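Endoglucanase family 5 (PDB 6PZ7) is a broad-specificity endoglucanase of glycosyl hydrolase family 5 that probably hydrolyses internal beta-glucosidic linkages of cellulose and related plant polysaccharides. Local coordinates at residues A[227-238]-A[273-284]; A[299-307]-A[313-321]. All coordinates share one frame; numbering follows the deposited sequence.

Overall arrangement
Both contacts belong to the (beta/alpha)8 TIM barrel and lie at the C-terminal ends of its last strands, the end where family 5 hydrolases carry the active site. Contact 1 joins the loops that follow strands 216-221 and 265-270; contact 2 ties strand 298-303 to the chain that follows it, including the short strand 317-318. They come in series along the chain, helix 278-294 leading from contact 1 into strand 298-303. Their centres are about 15 Å apart, yet they touch: I273 packs on Y314, and N274 probably hydrogen-bonds to N313 and S307. Three successive beta-alpha loops are thus joined side by side.

Contact 1: residues A[227-238]-A[273-284]; sequences SFAMDPKGTSHW and INKNNESSRASL
F228 and W238 pack against L284 and the start of helix 278-294. L284 CA sits over one face of the W238 indole, 3.7 Å from the centroid of its six-membered ring and 19° off the normal, a CH-pi contact. L284 CD1 lies over the same face of the indole, toward CE2 and NE1, while L284 CD2 turns to F228 CE1 at 3.6 Å, so one leucine serves both aromatics. The F228 ring has W238 CB over the centre of one face and a water offset over the other; R281 N approaches at its edge. With CG anti to the backbone N (chi1 174°), the ring reaches the helix start. S280 OG accepts from W238 N at 3.2 Å.

Joining the loops after the sixth and seventh barrel strands, the extended K275 chain runs alongside S236, its CD against S236 CA, into a nest of carbonyls from the end of helix 226-229, the turn 231-234 and T235 just after it. K275 NZ gives bonds of 2.8 Å to F228 O, D231 O and T235 O, and a weak one to G234 O. D231 O also takes G234 N of the type I turn, from the opposite face of its plane. N277 ND2 donates to S236 O at 3.0 Å, nearly in its own amide plane, and to the water, which itself donates to F228 O and I273 O; N277 OD1 accepts K275 N. With both ends of the amide engaged, its rotation is fixed. I273 N adds a 2.9 Å bond to A229 O.

The D231 carboxylate does not touch K275 but forms a salt bridge with K233 NZ. Backbone carbonyl dipoles therefore probably stabilise the K275 charge, one amine tying together four residues.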
loop_
_atom_site.group_PDB
_atom_site.type_symbol
_atom_site.label_atom_id
_atom_site.label_comp_id
_atom_site.label_asym_id
_atom_site.label_seq_id
_atom_site.Cartn_x
_atom_site.Cartn_y
_atom_site.Cartn_z
ATOM N N SER A 227 -8.561 18.049 0.548
ATOM C CA SER A 227 -8.288 19.316 1.207
ATOM C C SER A 227 -8.145 19.152 2.716
ATOM O O SER A 227 -7.274 19.776 3.334
ATOM C CB SER A 227 -9.386 20.333 0.861
ATOM O OG SER A 227 -9.319 20.692 -0.521
ATOM N N PHE A 228 -8.998 18.344 3.321
ATOM C CA PHE A 228 -8.900 18.064 4.752
ATOM C C PHE A 228 -7.705 17.160 5.062
ATOM O O PHE A 228 -6.940 17.390 6.012
ATOM C CB PHE A 228 -10.179 17.372 5.217
ATOM C CG PHE A 228 -10.124 16.897 6.649
ATOM C CD1 PHE A 228 -9.761 15.581 6.957
ATOM C CD2 PHE A 228 -10.418 17.781 7.689
ATOM C CE1 PHE A 228 -9.706 15.164 8.253
ATOM C CE2 PHE A 228 -10.356 17.353 8.991
ATOM C CZ PHE A 228 -9.986 16.046 9.281
ATOM N N ALA A 229 -7.551 16.077 4.306
ATOM C CA ALA A 229 -6.690 14.978 4.719
ATOM C C ALA A 229 -5.233 15.246 4.389
ATOM O O ALA A 229 -4.339 14.882 5.179
ATOM C CB ALA A 229 -7.160 13.699 4.032
ATOM N N MET A 230 -4.938 15.793 3.204
ATOM C CA MET A 230 -3.570 15.969 2.733
ATOM C C MET A 230 -3.074 17.400 2.734
ATOM O O MET A 230 -1.895 17.630 2.973
ATOM C CB MET A 230 -3.382 15.438 1.301
ATOM C CG MET A 230 -3.687 13.993 1.057
ATOM S SD MET A 230 -3.014 13.389 -0.518
ATOM C CE MET A 230 -1.451 12.757 -0.019
ATOM N N ASP A 231 -3.932 18.352 2.406
ATOM C CA ASP A 231 -3.480 19.713 2.120
ATOM C C ASP A 231 -3.252 20.494 3.403
ATOM O O ASP A 231 -4.214 20.749 4.139
ATOM C CB ASP A 231 -4.523 20.424 1.245
ATOM C CG ASP A 231 -4.054 21.769 0.730
ATOM O OD1 ASP A 231 -2.968 22.228 1.122
ATOM O OD2 ASP A 231 -4.819 22.360 -0.069
ATOM N N PRO A 232 -2.013 20.894 3.708
ATOM C CA PRO A 232 -1.801 21.656 4.935
ATOM C C PRO A 232 -2.525 22.982 4.936
ATOM O O PRO A 232 -2.753 23.533 6.015
ATOM C CB PRO A 232 -0.278 21.849 5.002
ATOM C CG PRO A 232 0.161 21.749 3.610
ATOM C CD PRO A 232 -0.761 20.740 2.946
ATOM N N LYS A 233 -2.897 23.498 3.763
ATOM C CA LYS A 233 -3.624 24.761 3.648
ATOM C C LYS A 233 -5.130 24.589 3.616
ATOM O O LYS A 233 -5.852 25.592 3.605
ATOM C CB LYS A 233 -3.211 25.465 2.347
ATOM C CG LYS A 233 -1.717 25.641 2.167
ATOM C CD LYS A 233 -1.381 26.303 0.823
ATOM C CE LYS A 233 -2.003 25.572 -0.373
ATOM N NZ LYS A 233 -1.631 24.110 -0.457
ATOM N N GLY A 234 -5.625 23.346 3.625
ATOM C CA GLY A 234 -7.035 23.077 3.571
ATOM C C GLY A 234 -7.689 23.095 4.933
ATOM O O GLY A 234 -7.031 23.196 5.967
ATOM N N THR A 235 -9.009 22.943 4.917
ATOM C CA THR A 235 -9.816 22.942 6.125
ATOM C C THR A 235 -9.315 21.929 7.144
ATOM O O THR A 235 -8.780 20.862 6.805
ATOM C CB THR A 235 -11.274 22.617 5.786
ATOM O OG1 THR A 235 -12.075 22.719 6.975
ATOM C CG2 THR A 235 -11.435 21.224 5.208
ATOM N N SER A 236 -9.552 22.249 8.415
ATOM C CA SER A 236 -9.266 21.345 9.514
ATOM C C SER A 236 -10.510 20.678 10.086
ATOM O O SER A 236 -10.411 19.977 11.095
ATOM C CB SER A 236 -8.540 22.092 10.629
ATOM O OG SER A 236 -9.380 23.077 11.173
ATOM N N HIS A 237 -11.665 20.852 9.441
ATOM C CA HIS A 237 -12.917 20.278 9.909
ATOM C C HIS A 237 -13.471 19.262 8.940
ATOM O O HIS A 237 -13.440 19.460 7.724
ATOM C CB HIS A 237 -13.955 21.394 10.155
ATOM C CG HIS A 237 -13.553 22.321 11.258
ATOM N ND1 HIS A 237 -13.222 23.642 11.042
ATOM C CD2 HIS A 237 -13.369 22.101 12.582
ATOM C CE1 HIS A 237 -12.893 24.206 12.191
ATOM N NE2 HIS A 237 -12.979 23.296 13.144
ATOM N N TRP A 238 -13.950 18.154 9.486
ATOM C CA TRP A 238 -14.640 17.134 8.711
ATOM C C TRP A 238 -15.812 16.673 9.540
ATOM O O TRP A 238 -15.636 16.360 10.721
ATOM C CB TRP A 238 -13.725 15.926 8.397
ATOM C CG TRP A 238 -14.333 14.992 7.371
ATOM C CD1 TRP A 238 -14.091 15.022 6.030
ATOM C CD2 TRP A 238 -15.280 13.937 7.587
ATOM N NE1 TRP A 238 -14.834 14.060 5.394
ATOM C CE2 TRP A 238 -15.559 13.369 6.331
ATOM C CE3 TRP A 238 -15.938 13.433 8.724
ATOM C CZ2 TRP A 238 -16.462 12.338 6.172
ATOM C CZ3 TRP A 238 -16.818 12.388 8.566
ATOM C CH2 TRP A 238 -17.088 11.861 7.284
ATOM N N ILE A 273 -3.506 14.302 7.908
ATOM C CA ILE A 273 -2.434 14.940 8.651
ATOM C C ILE A 273 -2.971 15.594 9.925
ATOM O O ILE A 273 -4.157 15.917 10.065
ATOM C CB ILE A 273 -1.655 15.950 7.775
ATOM C CG1 ILE A 273 -2.536 17.111 7.303
ATOM C CG2 ILE A 273 -1.019 15.184 6.611
ATOM C CD1 ILE A 273 -1.763 18.243 6.612
ATOM N N ASN A 274 -2.066 15.802 10.866
ATOM C CA ASN A 274 -2.372 16.472 12.121
ATOM C C ASN A 274 -2.532 17.979 11.934
ATOM O O ASN A 274 -1.551 18.698 11.747
ATOM C CB ASN A 274 -1.261 16.155 13.120
ATOM C CG ASN A 274 -1.487 16.824 14.462
ATOM O OD1 ASN A 274 -2.597 17.300 14.774
ATOM N ND2 ASN A 274 -0.448 16.856 15.285
ATOM N N LYS A 275 -3.754 18.466 12.062
ATOM C CA LYS A 275 -4.072 19.887 12.097
ATOM C C LYS A 275 -4.660 20.255 13.455
ATOM O O LYS A 275 -5.589 21.067 13.557
ATOM C CB LYS A 275 -5.029 20.275 10.979
ATOM C CG LYS A 275 -4.515 20.040 9.556
ATOM C CD LYS A 275 -5.620 20.289 8.516
ATOM C CE LYS A 275 -5.058 20.209 7.104
ATOM N NZ LYS A 275 -6.149 20.097 6.082
ATOM N N ASN A 276 -4.161 19.655 14.528
ATOM C CA ASN A 276 -4.687 19.877 15.875
ATOM C C ASN A 276 -6.191 19.645 15.919
ATOM O O ASN A 276 -6.959 20.442 16.489
ATOM C CB ASN A 276 -4.367 21.293 16.391
ATOM C CG ASN A 276 -2.985 21.428 16.933
ATOM O OD1 ASN A 276 -2.502 20.557 17.645
ATOM N ND2 ASN A 276 -2.328 22.536 16.603
ATOM N N ASN A 277 -6.620 18.543 15.319
ATOM C CA ASN A 277 -8.020 18.350 14.951
ATOM C C ASN A 277 -8.401 16.882 15.083
ATOM O O ASN A 277 -9.067 16.313 14.215
ATOM C CB ASN A 277 -8.303 18.876 13.538
ATOM C CG ASN A 277 -7.505 18.136 12.478
ATOM O OD1 ASN A 277 -6.431 17.593 12.735
ATOM N ND2 ASN A 277 -8.002 18.166 11.251
ATOM N N GLU A 278 -7.978 16.247 16.176
ATOM C CA GLU A 278 -8.176 14.800 16.322
ATOM C C GLU A 278 -9.637 14.406 16.174
ATOM O O GLU A 278 -9.934 13.356 15.585
ATOM C CB GLU A 278 -7.622 14.279 17.665
ATOM C CG GLU A 278 -7.748 12.729 17.745
ATOM C CD GLU A 278 -7.218 12.147 19.017
ATOM O OE1 GLU A 278 -6.851 12.916 19.941
ATOM O OE2 GLU A 278 -7.168 10.923 19.111
ATOM N N SER A 279 -10.569 15.210 16.695
ATOM C CA SER A 279 -11.978 14.840 16.626
ATOM C C SER A 279 -12.450 14.720 15.184
ATOM O O SER A 279 -13.167 13.780 14.826
ATOM C CB SER A 279 -12.807 15.888 17.363
ATOM O OG SER A 279 -12.384 15.992 18.699
ATOM N N SER A 280 -12.109 15.701 14.357
ATOM C CA SER A 280 -12.480 15.622 12.942
ATOM C C SER A 280 -11.811 14.444 12.257
ATOM O O SER A 280 -12.418 13.777 11.411
ATOM C CB SER A 280 -12.085 16.918 12.219
ATOM O OG SER A 280 -12.997 17.981 12.497
ATOM N N ARG A 281 -10.532 14.241 12.544
ATOM C CA ARG A 281 -9.826 13.121 11.937
ATOM C C ARG A 281 -10.457 11.794 12.321
ATOM O O ARG A 281 -10.568 10.891 11.485
ATOM C CB ARG A 281 -8.352 13.137 12.368
ATOM C CG ARG A 281 -7.560 14.356 11.888
ATOM C CD ARG A 281 -6.177 14.424 12.503
ATOM N NE ARG A 281 -5.291 13.393 11.955
ATOM C CZ ARG A 281 -4.150 13.013 12.514
ATOM N NH1 ARG A 281 -3.790 13.488 13.704
ATOM N NH2 ARG A 281 -3.371 12.133 11.891
ATOM N N ALA A 282 -10.888 11.658 13.582
ATOM C CA ALA A 282 -11.570 10.450 14.045
ATOM C C ALA A 282 -12.941 10.301 13.410
ATOM O O ALA A 282 -13.334 9.195 13.052
ATOM C CB ALA A 282 -11.660 10.458 15.575
ATOM N N SER A 283 -13.680 11.393 13.266
ATOM C CA SER A 283 -14.975 11.309 12.580
ATOM C C SER A 283 -14.812 10.820 11.146
ATOM O O SER A 283 -15.536 9.937 10.681
ATOM C CB SER A 283 -15.653 12.673 12.581
ATOM O OG SER A 283 -16.064 13.091 13.882
ATOM N N LEU A 284 -13.793 11.320 10.457
ATOM C CA LEU A 284 -13.505 10.881 9.096
ATOM C C LEU A 284 -13.146 9.410 9.084
ATOM O O LEU A 284 -13.673 8.628 8.286
ATOM C CB LEU A 284 -12.383 11.725 8.475
ATOM C CG LEU A 284 -11.787 11.170 7.175
ATOM C CD1 LEU A 284 -12.837 11.046 6.072
ATOM C CD2 LEU A 284 -10.654 12.090 6.720
HETATM O O HOH W 1 -6.560 16.883 8.966
#

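Contact 2: residues A[299-307]-A[313-321]; sequences TVWWDNGKS and NYGILDRNN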
loop_
_atom_site.group_PDB
_atom_site.type_symbol
_atom_site.label_atom_id
_atom_site.label_comp_id
_atom_site.label_asym_id
_atom_site.label_seq_id
_atom_site.Cartn_x
_atom_site.Cartn_y
_atom_site.Cartn_z
ATOM N N THR A 299 -9.033 -1.220 4.489
ATOM C CA THR A 299 -8.227 -0.006 4.447
ATOM C C THR A 299 -6.982 -0.173 5.297
ATOM O O THR A 299 -6.961 -0.964 6.252
ATOM C CB THR A 299 -9.044 1.204 4.981
ATOM O OG1 THR A 299 -9.241 1.113 6.398
ATOM C CG2 THR A 299 -10.375 1.352 4.252
ATOM N N VAL A 300 -5.947 0.597 4.958
ATOM C CA VAL A 300 -4.638 0.525 5.622
ATOM C C VAL A 300 -4.146 1.961 5.843
ATOM O O VAL A 300 -3.900 2.693 4.881
ATOM C CB VAL A 300 -3.631 -0.269 4.791
ATOM C CG1 VAL A 300 -2.330 -0.470 5.573
ATOM C CG2 VAL A 300 -4.193 -1.614 4.336
ATOM N N TRP A 301 -4.044 2.377 7.109
ATOM C CA TRP A 301 -3.638 3.739 7.462
ATOM C C TRP A 301 -2.178 3.994 7.138
ATOM O O TRP A 301 -1.324 3.157 7.444
ATOM C CB TRP A 301 -3.857 3.945 8.977
ATOM C CG TRP A 301 -3.529 5.351 9.431
ATOM C CD1 TRP A 301 -2.322 5.817 9.808
ATOM C CD2 TRP A 301 -4.431 6.456 9.519
ATOM N NE1 TRP A 301 -2.394 7.150 10.109
ATOM C CE2 TRP A 301 -3.688 7.557 9.957
ATOM C CE3 TRP A 301 -5.810 6.621 9.301
ATOM C CZ2 TRP A 301 -4.270 8.792 10.182
ATOM C CZ3 TRP A 301 -6.380 7.841 9.545
ATOM C CH2 TRP A 301 -5.607 8.909 9.965
ATOM N N TRP A 302 -1.875 5.131 6.527
ATOM C CA TRP A 302 -0.492 5.546 6.283
ATOM C C TRP A 302 0.097 6.235 7.519
ATOM O O TRP A 302 -0.327 7.315 7.897
ATOM C CB TRP A 302 -0.410 6.496 5.087
ATOM C CG TRP A 302 1.012 6.916 4.792
ATOM C CD1 TRP A 302 1.575 8.135 5.067
ATOM C CD2 TRP A 302 2.048 6.094 4.264
ATOM N NE1 TRP A 302 2.903 8.113 4.729
ATOM C CE2 TRP A 302 3.224 6.877 4.235
ATOM C CE3 TRP A 302 2.110 4.774 3.822
ATOM C CZ2 TRP A 302 4.443 6.383 3.745
ATOM C CZ3 TRP A 302 3.326 4.285 3.330
ATOM C CH2 TRP A 302 4.466 5.101 3.295
ATOM N N ASP A 303 1.101 5.614 8.125
ATOM C CA ASP A 303 1.793 6.120 9.306
ATOM C C ASP A 303 3.259 6.288 8.924
ATOM O O ASP A 303 3.979 5.307 8.713
ATOM C CB ASP A 303 1.613 5.200 10.520
ATOM C CG ASP A 303 2.191 5.786 11.769
ATOM O OD1 ASP A 303 3.300 6.349 11.682
ATOM O OD2 ASP A 303 1.542 5.693 12.829
ATOM N N ASN A 304 3.741 7.517 8.869
ATOM C CA ASN A 304 5.139 7.811 8.531
ATOM C C ASN A 304 5.983 8.193 9.731
ATOM O O ASN A 304 7.128 8.617 9.567
ATOM C CB ASN A 304 5.229 8.834 7.402
ATOM C CG ASN A 304 4.624 10.176 7.762
ATOM O OD1 ASN A 304 4.116 10.388 8.871
ATOM N ND2 ASN A 304 4.647 11.068 6.798
ATOM N N GLY A 305 5.448 8.078 10.938
ATOM C CA GLY A 305 6.229 8.384 12.126
ATOM C C GLY A 305 6.307 9.855 12.461
ATOM O O GLY A 305 7.095 10.235 13.352
ATOM N N LYS A 306 5.569 10.711 11.777
ATOM C CA LYS A 306 5.610 12.167 11.963
ATOM C C LYS A 306 4.265 12.582 12.555
ATOM O O LYS A 306 3.227 12.525 11.879
ATOM C CB LYS A 306 5.850 12.849 10.616
ATOM C CG LYS A 306 7.246 12.566 10.028
ATOM C CD LYS A 306 7.320 13.008 8.556
ATOM C CE LYS A 306 7.317 14.490 8.395
ATOM N NZ LYS A 306 7.623 14.796 6.964
ATOM N N SER A 307 4.266 13.051 13.808
ATOM C CA SER A 307 3.024 13.398 14.498
ATOM C C SER A 307 2.962 14.841 14.969
ATOM O O SER A 307 2.063 15.178 15.742
ATOM C CB SER A 307 2.777 12.424 15.645
ATOM O OG SER A 307 3.840 12.482 16.584
ATOM N N ASN A 313 2.311 15.140 8.345
ATOM C CA ASN A 313 2.382 14.491 9.661
ATOM C C ASN A 313 1.212 13.520 9.800
ATOM O O ASN A 313 0.166 13.843 10.352
ATOM C CB ASN A 313 2.357 15.530 10.776
ATOM C CG ASN A 313 3.689 16.242 10.948
ATOM O OD1 ASN A 313 4.589 15.727 11.607
ATOM N ND2 ASN A 313 3.791 17.463 10.415
ATOM N N TYR A 314 1.404 12.296 9.279
ATOM C CA TYR A 314 0.414 11.228 9.283
ATOM C C TYR A 314 0.586 10.235 10.431
ATOM O O TYR A 314 -0.264 9.324 10.591
ATOM C CB TYR A 314 0.491 10.436 7.945
ATOM C CG TYR A 314 0.034 11.200 6.736
ATOM C CD1 TYR A 314 -1.306 11.286 6.438
ATOM C CD2 TYR A 314 0.943 11.785 5.867
ATOM C CE1 TYR A 314 -1.745 11.969 5.325
ATOM C CE2 TYR A 314 0.514 12.445 4.718
ATOM C CZ TYR A 314 -0.835 12.539 4.486
ATOM O OH TYR A 314 -1.340 13.206 3.362
ATOM N N GLY A 315 1.648 10.347 11.215
ATOM C CA GLY A 315 1.920 9.358 12.244
ATOM C C GLY A 315 0.902 9.384 13.359
ATOM O O GLY A 315 0.514 10.445 13.841
ATOM N N ILE A 316 0.544 8.204 13.844
ATOM C CA ILE A 316 -0.362 8.071 14.974
ATOM C C ILE A 316 0.248 7.282 16.128
ATOM O O ILE A 316 -0.245 7.407 17.262
ATOM C CB ILE A 316 -1.758 7.520 14.552
ATOM C CG1 ILE A 316 -1.644 6.153 13.908
ATOM C CG2 ILE A 316 -2.426 8.524 13.591
ATOM C CD1 ILE A 316 -2.994 5.505 13.512
ATOM N N LEU A 317 1.296 6.492 15.877
ATOM C CA LEU A 317 2.084 5.818 16.905
ATOM C C LEU A 317 3.390 6.586 17.103
ATOM O O LEU A 317 4.067 6.913 16.109
ATOM C CB LEU A 317 2.402 4.392 16.463
ATOM C CG LEU A 317 3.285 3.564 17.401
ATOM C CD1 LEU A 317 2.624 3.333 18.729
ATOM C CD2 LEU A 317 3.652 2.246 16.763
ATOM N N ASP A 318 3.764 6.872 18.343
ATOM C CA ASP A 318 5.112 7.336 18.646
ATOM C C ASP A 318 5.927 6.067 18.857
ATOM O O ASP A 318 5.780 5.374 19.876
ATOM C CB ASP A 318 5.124 8.243 19.880
ATOM C CG ASP A 318 6.524 8.725 20.243
ATOM O OD1 ASP A 318 7.538 8.070 19.921
ATOM O OD2 ASP A 318 6.618 9.757 20.975
ATOM N N ARG A 319 6.771 5.743 17.868
ATOM C CA ARG A 319 7.505 4.488 17.899
ATOM C C ARG A 319 8.602 4.500 18.948
ATOM O O ARG A 319 9.004 3.431 19.425
ATOM C CB ARG A 319 8.142 4.234 16.551
ATOM C CG ARG A 319 7.136 4.111 15.432
ATOM C CD ARG A 319 7.797 3.853 14.109
ATOM N NE ARG A 319 6.903 4.123 12.997
ATOM C CZ ARG A 319 7.265 4.044 11.727
ATOM N NH1 ARG A 319 8.468 3.595 11.406
ATOM N NH2 ARG A 319 6.419 4.429 10.786
ATOM N N ASN A 320 9.110 5.678 19.305
ATOM C CA ASN A 320 10.244 5.773 20.216
ATOM C C ASN A 320 9.847 5.527 21.653
ATOM O O ASN A 320 10.685 5.054 22.441
ATOM C CB ASN A 320 10.864 7.164 20.094
ATOM C CG ASN A 320 11.526 7.369 18.780
ATOM O OD1 ASN A 320 12.357 6.566 18.380
ATOM N ND2 ASN A 320 11.159 8.430 18.088
ATOM N N ASN A 321 8.626 5.884 22.046
ATOM C CA ASN A 321 8.159 5.639 23.405
ATOM C C ASN A 321 6.950 4.702 23.422
ATOM O O ASN A 321 6.297 4.567 24.471
ATOM C CB ASN A 321 7.861 6.935 24.153
ATOM C CG ASN A 321 6.696 7.670 23.589
ATOM O OD1 ASN A 321 6.106 7.260 22.604
ATOM N ND2 ASN A 321 6.322 8.768 24.234
HETATM O O HOH W 2 4.765 5.704 13.774
#
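D303 OD2 takes two successive backbone amides, I316 N at 2.9 Å and nearly straight (172°) but from above the carboxylate plane, and L317 N at 3.2 Å on its syn lone pair. With chi1 at -174°, CG points away from the residue's own N and the carboxylate reaches 315-317. Two residues upstream, W301 NE1 donates to Y314 O, 3.1 Å away in the indole plane, while I316 CD1 rests over the five-membered ring, 3.9 Å from its centroid, as a CH-pi contact. W302 turns its edge toward the face of Y314 in an offset edge-to-face pair, planes at 78°. Beyond these, K306 O accepts G315 N at 2.8 Å, and N304 OD1 takes a weak bond from Y314 N. G315 packs closely, its CA 3.4 Å from D303 OD1.

W301, W302 and D303 lie near the C-terminal end of the eighth strand of the TIM barrel, and the chain doubles back over that end through 313-317.

Further out, D303 OD1 closes an Asx turn with G305 N and accepts from a water that also donates to L317 O and is held by R319 NE. A long salt bridge, 3.8 Å, runs from D303 OD1 to R319 NH2; the arginine is itself fixed by T25 and G23. W20 NE1 gives D303 OD2 a third donor, the N304 amide is held by D312 O, and Y223 meets the Y314 ring. L329 and I333 of helix 327-334 pack on W301 and I316.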